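Local coordinates for putative peptide ABC-transport system periplasmic peptide-binding protein (Campylobacter jejuni, PDB 4OEV), which binds nickel(II) together with an oxalate ion outside the cytoplasmic membrane, as the solute-binding component of an ABC-type importer, at residues 124-129 with 428-433; 100-105 with 394-399; 231-236 with 463-468. All coordinates share one frame; numbering follows the deposited sequence.

Contact 1: residues 124-129 with 428-433; sequences KPYPAF and ARNTSN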
loop_
_atom_site.group_PDB
_atom_site.type_symbol
_atom_site.label_atom_id
_atom_site.label_comp_id
_atom_site.label_asym_id
_atom_site.label_seq_id
_atom_site.Cartn_x
_atom_site.Cartn_y
_atom_site.Cartn_z
ATOM N N LYS A 124 -20.956 -13.381 -6.725
ATOM C CA LYS A 124 -20.028 -14.469 -6.979
ATOM C C LYS A 124 -19.066 -14.528 -5.787
ATOM O O LYS A 124 -18.984 -13.574 -5.016
ATOM C CB LYS A 124 -19.311 -14.254 -8.323
ATOM C CG LYS A 124 -18.816 -12.865 -8.546
ATOM C CD LYS A 124 -18.471 -12.619 -10.003
ATOM C CE LYS A 124 -19.142 -11.345 -10.501
ATOM N NZ LYS A 124 -18.314 -10.627 -11.544
ATOM N N PRO A 125 -18.336 -15.642 -5.619
ATOM C CA PRO A 125 -17.490 -15.708 -4.411
ATOM C C PRO A 125 -16.426 -14.610 -4.412
ATOM O O PRO A 125 -15.968 -14.225 -5.489
ATOM C CB PRO A 125 -16.837 -17.101 -4.506
ATOM C CG PRO A 125 -17.684 -17.874 -5.524
ATOM C CD PRO A 125 -18.204 -16.843 -6.469
ATOM N N TYR A 126 -16.037 -14.132 -3.224
ATOM C CA TYR A 126 -14.960 -13.159 -3.076
ATOM C C TYR A 126 -14.311 -13.463 -1.751
ATOM O O TYR A 126 -14.642 -12.839 -0.743
ATOM C CB TYR A 126 -15.485 -11.710 -3.131
ATOM C CG TYR A 126 -14.396 -10.664 -3.115
ATOM C CD1 TYR A 126 -13.392 -10.633 -4.107
ATOM C CD2 TYR A 126 -14.358 -9.706 -2.112
ATOM C CE1 TYR A 126 -12.383 -9.691 -4.052
ATOM C CE2 TYR A 126 -13.394 -8.773 -2.064
ATOM C CZ TYR A 126 -12.395 -8.745 -3.043
ATOM O OH TYR A 126 -11.411 -7.794 -2.964
ATOM N N PRO A 127 -13.435 -14.479 -1.731
ATOM C CA PRO A 127 -12.823 -14.946 -0.482
ATOM C C PRO A 127 -12.103 -13.814 0.256
ATOM O O PRO A 127 -12.045 -13.834 1.489
ATOM C CB PRO A 127 -11.794 -15.979 -0.950
ATOM C CG PRO A 127 -12.124 -16.300 -2.355
ATOM C CD PRO A 127 -12.910 -15.184 -2.913
ATOM N N ALA A 128 -11.629 -12.811 -0.477
ATOM C CA ALA A 128 -10.927 -11.694 0.152
ATOM C C ALA A 128 -11.851 -10.843 1.032
ATOM O O ALA A 128 -11.398 -9.913 1.696
ATOM C CB ALA A 128 -10.265 -10.827 -0.897
ATOM N N PHE A 129 -13.148 -11.168 1.062
ATOM C CA PHE A 129 -14.118 -10.302 1.710
ATOM C C PHE A 129 -13.850 -10.053 3.211
ATOM O O PHE A 129 -14.088 -8.952 3.706
ATOM C CB PHE A 129 -15.553 -10.917 1.575
ATOM C CG PHE A 129 -16.659 -9.971 1.912
ATOM C CD1 PHE A 129 -16.595 -8.640 1.530
ATOM C CD2 PHE A 129 -17.848 -10.445 2.553
ATOM C CE1 PHE A 129 -17.617 -7.755 1.826
ATOM C CE2 PHE A 129 -18.877 -9.575 2.840
ATOM C CZ PHE A 129 -18.791 -8.232 2.481
ATOM N N ALA A 428 -8.968 -15.326 -10.200
ATOM C CA ALA A 428 -8.340 -15.545 -8.901
ATOM C C ALA A 428 -9.147 -14.992 -7.732
ATOM O O ALA A 428 -9.201 -15.603 -6.678
ATOM C CB ALA A 428 -6.913 -14.896 -8.905
ATOM N N ARG A 429 -9.710 -13.801 -7.903
ATOM C CA ARG A 429 -10.402 -13.107 -6.822
ATOM C C ARG A 429 -11.828 -13.635 -6.609
ATOM O O ARG A 429 -12.413 -13.483 -5.509
ATOM C CB ARG A 429 -10.431 -11.584 -7.108
ATOM C CG ARG A 429 -11.429 -11.145 -8.156
ATOM C CD ARG A 429 -11.083 -9.772 -8.665
ATOM N NE ARG A 429 -10.920 -8.743 -7.621
ATOM C CZ ARG A 429 -11.761 -7.705 -7.464
ATOM N NH1 ARG A 429 -11.543 -6.773 -6.542
ATOM N NH2 ARG A 429 -12.831 -7.579 -8.250
ATOM N N ASN A 430 -12.385 -14.257 -7.652
ATOM C CA ASN A 430 -13.762 -14.817 -7.531
ATOM C C ASN A 430 -13.839 -16.341 -7.451
ATOM O O ASN A 430 -14.888 -16.919 -7.752
ATOM C CB ASN A 430 -14.631 -14.351 -8.706
ATOM C CG ASN A 430 -14.822 -12.840 -8.742
ATOM O OD1 ASN A 430 -14.644 -12.209 -9.799
ATOM N ND2 ASN A 430 -15.121 -12.239 -7.588
ATOM N N THR A 431 -12.760 -17.006 -7.043
ATOM C CA THR A 431 -12.786 -18.462 -6.830
ATOM C C THR A 431 -12.508 -18.795 -5.372
ATOM O O THR A 431 -11.514 -18.310 -4.811
ATOM C CB THR A 431 -11.748 -19.235 -7.644
ATOM O OG1 THR A 431 -11.926 -18.979 -9.049
ATOM C CG2 THR A 431 -11.894 -20.744 -7.364
ATOM N N SER A 432 -13.363 -19.621 -4.771
ATOM C CA SER A 432 -13.250 -19.986 -3.344
ATOM C C SER A 432 -12.116 -20.961 -3.007
ATOM O O SER A 432 -11.443 -20.793 -1.992
ATOM C CB SER A 432 -14.575 -20.591 -2.848
ATOM O OG SER A 432 -15.546 -19.569 -2.718
ATOM N N ASN A 433 -11.899 -21.974 -3.847
ATOM C CA ASN A 433 -10.925 -23.020 -3.536
ATOM C C ASN A 433 -9.479 -22.484 -3.562
ATOM O O ASN A 433 -9.013 -21.937 -4.587
ATOM C CB ASN A 433 -11.078 -24.179 -4.521
ATOM C CG ASN A 433 -10.088 -25.290 -4.270
ATOM O OD1 ASN A 433 -9.093 -25.420 -4.981
ATOM N ND2 ASN A 433 -10.367 -26.119 -3.270
HETATM O O HOH W 1 -11.057 -12.870 -3.393
#
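The Tyr126 ring and the Arg429 guanidinium cross obliquely, with their planes 67° apart. One corner of the ring stands over a face of the guanidinium, Tyr126 CE1 lying 4.0 Å from Arg429 CZ, while the methyl of Ala128 sits over one face of the phenol, near its rim. In this family 5 solute-binding protein the contact joins the loop after strand 117-122, which folds into a type I beta turn from Tyr126 to Phe129, to the C-terminal end of helix 419-429 and the bend leading into helix 434-450. Tyr126 reaches its place with CG anti to the backbone N (chi1 -174°); Arg429 CG takes the crowded position between N and the carbonyl carbon, its chain bent at chi3. Both polar ends meet the Asp391 carboxylate, Tyr126 OH by a hydrogen bond to OD2 and Arg429 NE by a salt bridge to OD1, consistent with the oblique crossing.

Beside them Asn430, where the chain leaves the helix, points its amide at the loop. Asn430 ND2 donates to Pro125 O at 3.0 Å, nearly straight at 161° and in the carbonyl plane. The same oxygen takes a CA-H...O contact from Asn430 CA at 3.1 Å. The aliphatic chain of Lys124 crosses that amide obliquely. Arg429 O, at the helix end, receives a hydrogen bond from a water at 2.6 Å, and this water accepts one from Ala128 N at 3.0 Å, bridging the backbones. Pro127 packs close to two carbonyls: Pro127 CD is 3.1 Å from Arg429 O, and Pro127 CG is 3.2 Å from Thr431 O, which is buried without a polar partner in the model. At the outer margin Ser432 OG rests 3.3 Å from Pro125 CB.

Contact 2: residues 100-105 with 394-399; sequences IYVNFE and TFRVFE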
loop_
_atom_site.group_PDB
_atom_site.type_symbol
_atom_site.label_atom_id
_atom_site.label_comp_id
_atom_site.label_asym_id
_atom_site.label_seq_id
_atom_site.Cartn_x
_atom_site.Cartn_y
_atom_site.Cartn_z
ATOM N N ILE A 100 -12.086 2.026 -2.332
ATOM C CA ILE A 100 -12.158 0.583 -2.090
ATOM C C ILE A 100 -13.418 0.001 -2.750
ATOM O O ILE A 100 -13.812 -1.119 -2.465
ATOM C CB ILE A 100 -12.144 0.254 -0.562
ATOM C CG1 ILE A 100 -13.290 0.962 0.146
ATOM C CG2 ILE A 100 -10.815 0.685 0.061
ATOM C CD1 ILE A 100 -13.220 0.870 1.658
ATOM N N TYR A 101 -13.967 0.743 -3.718
ATOM C CA TYR A 101 -15.130 0.277 -4.483
ATOM C C TYR A 101 -15.001 -1.204 -4.942
ATOM O O TYR A 101 -15.915 -2.006 -4.799
ATOM C CB TYR A 101 -15.356 1.213 -5.678
ATOM C CG TYR A 101 -16.441 0.704 -6.620
ATOM C CD1 TYR A 101 -16.127 0.127 -7.855
ATOM C CD2 TYR A 101 -17.782 0.773 -6.254
ATOM C CE1 TYR A 101 -17.166 -0.363 -8.697
ATOM C CE2 TYR A 101 -18.786 0.294 -7.075
ATOM C CZ TYR A 101 -18.475 -0.254 -8.296
ATOM O OH TYR A 101 -19.490 -0.735 -9.071
ATOM N N VAL A 102 -13.827 -1.567 -5.454
ATOM C CA VAL A 102 -13.619 -2.891 -6.047
ATOM C C VAL A 102 -13.603 -3.993 -4.980
ATOM O O VAL A 102 -13.675 -5.182 -5.312
ATOM C CB VAL A 102 -12.292 -2.931 -6.901
ATOM C CG1 VAL A 102 -12.415 -2.001 -8.096
ATOM C CG2 VAL A 102 -11.089 -2.557 -6.009
ATOM N N ASN A 103 -13.518 -3.613 -3.692
ATOM C CA ASN A 103 -13.534 -4.584 -2.618
ATOM C C ASN A 103 -14.985 -4.896 -2.228
ATOM O O ASN A 103 -15.225 -5.859 -1.460
ATOM C CB ASN A 103 -12.772 -4.117 -1.362
ATOM C CG ASN A 103 -11.275 -3.947 -1.625
ATOM O OD1 ASN A 103 -10.837 -4.016 -2.752
ATOM N ND2 ASN A 103 -10.504 -3.772 -0.568
ATOM N N PHE A 104 -15.910 -4.039 -2.663
ATOM C CA PHE A 104 -17.343 -4.210 -2.285
ATOM C C PHE A 104 -18.351 -4.270 -3.415
ATOM O O PHE A 104 -19.548 -4.450 -3.144
ATOM C CB PHE A 104 -17.739 -3.084 -1.328
ATOM C CG PHE A 104 -16.964 -3.115 -0.055
ATOM C CD1 PHE A 104 -15.687 -2.554 0.006
ATOM C CD2 PHE A 104 -17.457 -3.762 1.064
ATOM C CE1 PHE A 104 -14.937 -2.623 1.173
ATOM C CE2 PHE A 104 -16.713 -3.811 2.254
ATOM C CZ PHE A 104 -15.452 -3.249 2.305
ATOM N N GLU A 105 -17.896 -4.158 -4.672
ATOM C CA GLU A 105 -18.799 -4.159 -5.834
ATOM C C GLU A 105 -19.539 -5.468 -5.978
ATOM O O GLU A 105 -20.592 -5.552 -6.623
ATOM C CB GLU A 105 -18.031 -3.888 -7.145
ATOM C CG GLU A 105 -16.943 -4.952 -7.423
ATOM C CD GLU A 105 -16.168 -4.683 -8.708
ATOM O OE1 GLU A 105 -16.710 -3.894 -9.518
ATOM O OE2 GLU A 105 -14.999 -5.175 -8.862
ATOM N N THR A 394 -3.146 -5.914 -6.269
ATOM C CA THR A 394 -2.913 -6.360 -7.627
ATOM C C THR A 394 -4.023 -5.924 -8.519
ATOM O O THR A 394 -3.754 -5.443 -9.635
ATOM C CB THR A 394 -2.724 -7.924 -7.771
ATOM O OG1 THR A 394 -3.853 -8.594 -7.214
ATOM C CG2 THR A 394 -1.453 -8.432 -7.086
ATOM N N PHE A 395 -5.280 -6.044 -8.061
ATOM C CA PHE A 395 -6.362 -5.663 -8.940
ATOM C C PHE A 395 -6.334 -4.154 -9.331
ATOM O O PHE A 395 -6.358 -3.797 -10.548
ATOM C CB PHE A 395 -7.722 -6.034 -8.319
ATOM C CG PHE A 395 -8.884 -6.014 -9.323
ATOM C CD1 PHE A 395 -9.136 -7.117 -10.106
ATOM C CD2 PHE A 395 -9.679 -4.869 -9.484
ATOM C CE1 PHE A 395 -10.231 -7.113 -11.046
ATOM C CE2 PHE A 395 -10.751 -4.834 -10.433
ATOM C CZ PHE A 395 -11.015 -5.953 -11.208
ATOM N N ARG A 396 -6.231 -3.260 -8.364
ATOM C CA ARG A 396 -6.259 -1.827 -8.730
ATOM C C ARG A 396 -4.965 -1.424 -9.440
ATOM O O ARG A 396 -4.908 -0.322 -10.011
ATOM C CB ARG A 396 -6.415 -0.924 -7.495
ATOM C CG ARG A 396 -7.882 -0.918 -6.995
ATOM C CD ARG A 396 -8.013 -0.322 -5.580
ATOM N NE ARG A 396 -7.524 -1.285 -4.595
ATOM C CZ ARG A 396 -7.592 -1.116 -3.267
ATOM N NH1 ARG A 396 -7.147 -2.069 -2.468
ATOM N NH2 ARG A 396 -8.111 -0.016 -2.743
ATOM N N VAL A 397 -3.953 -2.281 -9.348
ATOM C CA VAL A 397 -2.604 -1.873 -9.890
ATOM C C VAL A 397 -2.354 -2.301 -11.351
ATOM O O VAL A 397 -1.758 -1.528 -12.128
ATOM C CB VAL A 397 -1.489 -2.425 -8.982
ATOM C CG1 VAL A 397 -0.020 -2.208 -9.593
ATOM C CG2 VAL A 397 -1.549 -1.776 -7.633
ATOM N N PHE A 398 -2.798 -3.508 -11.715
ATOM C CA PHE A 398 -2.465 -4.146 -13.013
ATOM C C PHE A 398 -3.663 -4.322 -13.925
ATOM O O PHE A 398 -3.508 -4.504 -15.125
ATOM C CB PHE A 398 -1.849 -5.535 -12.775
ATOM C CG PHE A 398 -0.554 -5.473 -11.940
ATOM C CD1 PHE A 398 0.599 -4.951 -12.495
ATOM C CD2 PHE A 398 -0.533 -5.917 -10.625
ATOM C CE1 PHE A 398 1.782 -4.865 -11.730
ATOM C CE2 PHE A 398 0.627 -5.836 -9.857
ATOM C CZ PHE A 398 1.794 -5.318 -10.420
ATOM N N GLU A 399 -4.867 -4.371 -13.356
ATOM C CA GLU A 399 -5.983 -4.684 -14.214
ATOM C C GLU A 399 -6.387 -3.532 -15.117
ATOM O O GLU A 399 -6.332 -2.324 -14.732
ATOM C CB GLU A 399 -7.160 -5.190 -13.324
ATOM C CG GLU A 399 -7.982 -6.334 -13.909
ATOM C CD GLU A 399 -9.191 -5.768 -14.569
ATOM O OE1 GLU A 399 -9.955 -6.535 -15.188
ATOM O OE2 GLU A 399 -9.426 -4.535 -14.404
#
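Two short helical turns face each other here. Residues 101-104 form a weakly bonded turn in which Asn103 N reaches Ile100 O at 2.8 Å and Phe104 N reaches Tyr101 O at 2.9 Å, both three residues back. Across from it, helix 395-398 closes with Phe398 N on Thr394 O at 3.0 Å, and the chain leaves helical geometry at Glu399. The backbones stay well apart, Val102 CA and Arg396 CA being 7.9 Å from each other, so side chains fill the gap.

Val102 points toward helix 395-398 and splits its two methyls between two partners. Val102 CG1, anti to the carbonyl carbon (chi1 -65°), approaches the Phe395 ring obliquely, 4.0 Å from Phe395 CE2. Val102 CG2, in the crowded position, lies against the aliphatic part of Arg396, 3.7 Å from Arg396 CG. A face of the Phe395 ring is backed over its centre by Glu399 CB, and the ring also makes a cation-pi contact with Arg429.

The packing joins the short helix between helix 81-92 and strand 107-114, the latter an edge of an antiparallel sheet, to the segment linking strand 379-384, which carries pocket residues Phe380, Ile382 and Trp384, with helix 419-429. In a periplasmic binding protein of the OppA/DppA type, this sheet probably belongs to the family's additional domain.

Arg396 bends at chi3 (-75°) and buries its charged end beside Ile100, the two side chains running the same way with Ile100 CG2 4.0 Å from Arg396 NH2. Its grip comes from backbone carbonyls: NH2 on Ser99 O and NH1 on Phe392 O. Asn103 OD1 lies over one face of the guanidinium, 4.2 Å from Arg396 NH1 with amide and guanidinium planes 72° apart, where its partial negative charge may favour the arginine's positive one.

Contact 3: residues 231-236 with 463-468; sequences FGILRE and ALVYNK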
loop_
_atom_site.group_PDB
_atom_site.type_symbol
_atom_site.label_atom_id
_atom_site.label_comp_id
_atom_site.label_asym_id
_atom_site.label_seq_id
_atom_site.Cartn_x
_atom_site.Cartn_y
_atom_site.Cartn_z
ATOM N N PHE A 231 18.012 5.448 21.609
ATOM C CA PHE A 231 17.068 4.904 20.650
ATOM C C PHE A 231 17.193 3.403 20.468
ATOM O O PHE A 231 18.268 2.835 20.625
ATOM C CB PHE A 231 17.241 5.586 19.281
ATOM C CG PHE A 231 17.067 7.065 19.341
ATOM C CD1 PHE A 231 15.802 7.620 19.269
ATOM C CD2 PHE A 231 18.168 7.903 19.513
ATOM C CE1 PHE A 231 15.625 8.990 19.329
ATOM C CE2 PHE A 231 17.996 9.277 19.594
ATOM C CZ PHE A 231 16.714 9.819 19.497
ATOM N N GLY A 232 16.061 2.780 20.136
ATOM C CA GLY A 232 16.037 1.402 19.686
ATOM C C GLY A 232 15.753 1.341 18.184
ATOM O O GLY A 232 15.312 2.321 17.601
ATOM N N ILE A 233 16.055 0.215 17.546
ATOM C CA ILE A 233 15.753 0.029 16.120
ATOM C C ILE A 233 15.113 -1.335 15.931
ATOM O O ILE A 233 15.757 -2.356 16.141
ATOM C CB ILE A 233 17.011 0.119 15.238
ATOM C CG1 ILE A 233 17.752 1.430 15.498
ATOM C CG2 ILE A 233 16.613 -0.007 13.770
ATOM C CD1 ILE A 233 19.172 1.477 14.908
ATOM N N LEU A 234 13.841 -1.350 15.560
ATOM C CA LEU A 234 13.115 -2.578 15.305
ATOM C C LEU A 234 13.096 -2.850 13.814
ATOM O O LEU A 234 12.573 -2.016 13.069
ATOM C CB LEU A 234 11.681 -2.478 15.784
ATOM C CG LEU A 234 11.407 -2.986 17.182
ATOM C CD1 LEU A 234 9.986 -2.602 17.459
ATOM C CD2 LEU A 234 11.625 -4.486 17.271
ATOM N N ARG A 235 13.649 -3.988 13.391
ATOM C CA ARG A 235 13.620 -4.377 11.977
ATOM C C ARG A 235 12.302 -5.020 11.666
ATOM O O ARG A 235 11.945 -5.990 12.324
ATOM C CB ARG A 235 14.720 -5.368 11.621
ATOM C CG ARG A 235 14.501 -5.947 10.210
ATOM C CD ARG A 235 15.539 -6.982 9.836
ATOM N NE ARG A 235 16.900 -6.462 9.830
ATOM C CZ ARG A 235 17.653 -6.321 8.735
ATOM N NH1 ARG A 235 17.163 -6.639 7.547
ATOM N NH2 ARG A 235 18.909 -5.869 8.828
ATOM N N GLU A 236 11.578 -4.493 10.685
ATOM C CA GLU A 236 10.240 -5.021 10.346
ATOM C C GLU A 236 10.248 -5.578 8.919
ATOM O O GLU A 236 10.741 -4.915 8.013
ATOM C CB GLU A 236 9.188 -3.926 10.485
ATOM C CG GLU A 236 9.195 -3.292 11.866
ATOM C CD GLU A 236 7.812 -3.238 12.493
ATOM O OE1 GLU A 236 7.020 -4.188 12.287
ATOM O OE2 GLU A 236 7.508 -2.240 13.195
ATOM N N ALA A 463 12.936 -0.019 9.042
ATOM C CA ALA A 463 13.569 0.219 10.323
ATOM C C ALA A 463 12.718 1.193 11.124
ATOM O O ALA A 463 12.643 2.380 10.792
ATOM C CB ALA A 463 15.033 0.766 10.127
ATOM N N LEU A 464 12.053 0.683 12.163
ATOM C CA LEU A 464 11.338 1.549 13.083
ATOM C C LEU A 464 12.299 2.074 14.122
ATOM O O LEU A 464 12.799 1.321 14.984
ATOM C CB LEU A 464 10.156 0.813 13.758
ATOM C CG LEU A 464 9.431 1.595 14.863
ATOM C CD1 LEU A 464 9.056 3.008 14.430
ATOM C CD2 LEU A 464 8.174 0.796 15.296
ATOM N N VAL A 465 12.558 3.368 14.074
ATOM C CA VAL A 465 13.496 3.905 15.053
ATOM C C VAL A 465 12.751 4.616 16.166
ATOM O O VAL A 465 11.937 5.502 15.911
ATOM C CB VAL A 465 14.500 4.873 14.459
ATOM C CG1 VAL A 465 15.430 5.342 15.553
ATOM C CG2 VAL A 465 15.280 4.209 13.324
ATOM N N TYR A 466 13.022 4.254 17.398
ATOM C CA TYR A 466 12.161 4.785 18.456
ATOM C C TYR A 466 12.917 5.214 19.718
ATOM O O TYR A 466 13.843 4.546 20.205
ATOM C CB TYR A 466 11.055 3.744 18.810
ATOM C CG TYR A 466 11.632 2.433 19.332
ATOM C CD1 TYR A 466 12.009 1.413 18.447
ATOM C CD2 TYR A 466 11.849 2.240 20.683
ATOM C CE1 TYR A 466 12.589 0.244 18.922
ATOM C CE2 TYR A 466 12.413 1.062 21.167
ATOM C CZ TYR A 466 12.766 0.071 20.265
ATOM O OH TYR A 466 13.333 -1.084 20.733
ATOM N N ASN A 467 12.489 6.342 20.262
ATOM C CA ASN A 467 12.878 6.740 21.616
ATOM C C ASN A 467 12.827 5.549 22.581
ATOM O O ASN A 467 11.804 4.869 22.694
ATOM C CB ASN A 467 11.967 7.862 22.088
ATOM C CG ASN A 467 12.309 8.326 23.455
ATOM O OD1 ASN A 467 11.534 8.171 24.387
ATOM N ND2 ASN A 467 13.500 8.900 23.587
ATOM N N LYS A 468 13.948 5.290 23.253
ATOM C CA LYS A 468 14.119 4.083 24.041
ATOM C C LYS A 468 13.124 3.995 25.190
ATOM O O LYS A 468 12.989 2.945 25.817
ATOM C CB LYS A 468 15.555 4.012 24.606
ATOM C CG LYS A 468 16.049 2.592 24.918
ATOM C CD LYS A 468 15.912 1.704 23.676
ATOM C CE LYS A 468 16.698 0.402 23.804
ATOM N NZ LYS A 468 16.615 -0.387 22.526
HETATM O O HOH W 2 14.730 -2.942 18.834
#
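Tyr466 O is gripped twice from the neighbouring strand: Gly232 N donates to it at 2.8 Å, almost straight (167°) and in the carbonyl plane, and Phe231 CA adds a CA-H...O contact at 3.3 Å. The same oxygen lies at the edge of the Phe231 ring. In return, Tyr466 N reaches Gly232 O at 3.0 Å, this time from above the carbonyl plane. Leu234 and Leu464 form the next hydrogen-bonded pair, Leu464 N meeting Leu234 O at 2.9 Å.

These bonds make one ladder of an antiparallel sheet in which the long strand 454-467 runs between 231-236 and 214-216, the latter side bonding Ala463 to Ile217 and Val465 to Ala215. Within the first ladder Tyr466 folds back over Gly232, an aromatic-glycine pairing across strands. The crowded first torsion (chi1 61°) lays the ring flat on the glycine backbone, with Gly232 CA 3.8 Å from the ring centroid and 22° off its normal. Leu234 crosses the ring obliquely, Leu234 CG being 3.9 Å from Tyr466 CE1. From the other end Lys468, bent at chi2, brings Lys468 NZ to 3.4 Å from Gly232 CA. On the opposite face Ile233 meets Ala463, with Ile233 CG2 4.0 Å from Ala463 CB, and Phe225 of helix 223-226 packs on Ile233 and Val465. A water in the plane of the tyrosine ring joins Tyr466 OH and, weakly, Ile233 O.

How the contacts relate
Contacts 1 and 2 form one continuous patch, their centres 13 Å apart, with Arg429 as the piece in common. Arg429 NH1 lies 2.9 Å from Val102 O, a probable hydrogen bond; Arg429 NH2 pairs with Glu105 OE2 at 3.3 Å, and Tyr126 CE2 packs 3.5 Å from Asn103 O. Contact 3 stands on the other side of the chain's centre, its centre about 38 Å from that of contact 1 and 33 Å from that of contact 2. The side chain of Arg396 in contact 2 comes to about 10 Å from the bound oxalate. From contact 3 the chain runs on to His480 and His481, which hold the nickel with His26.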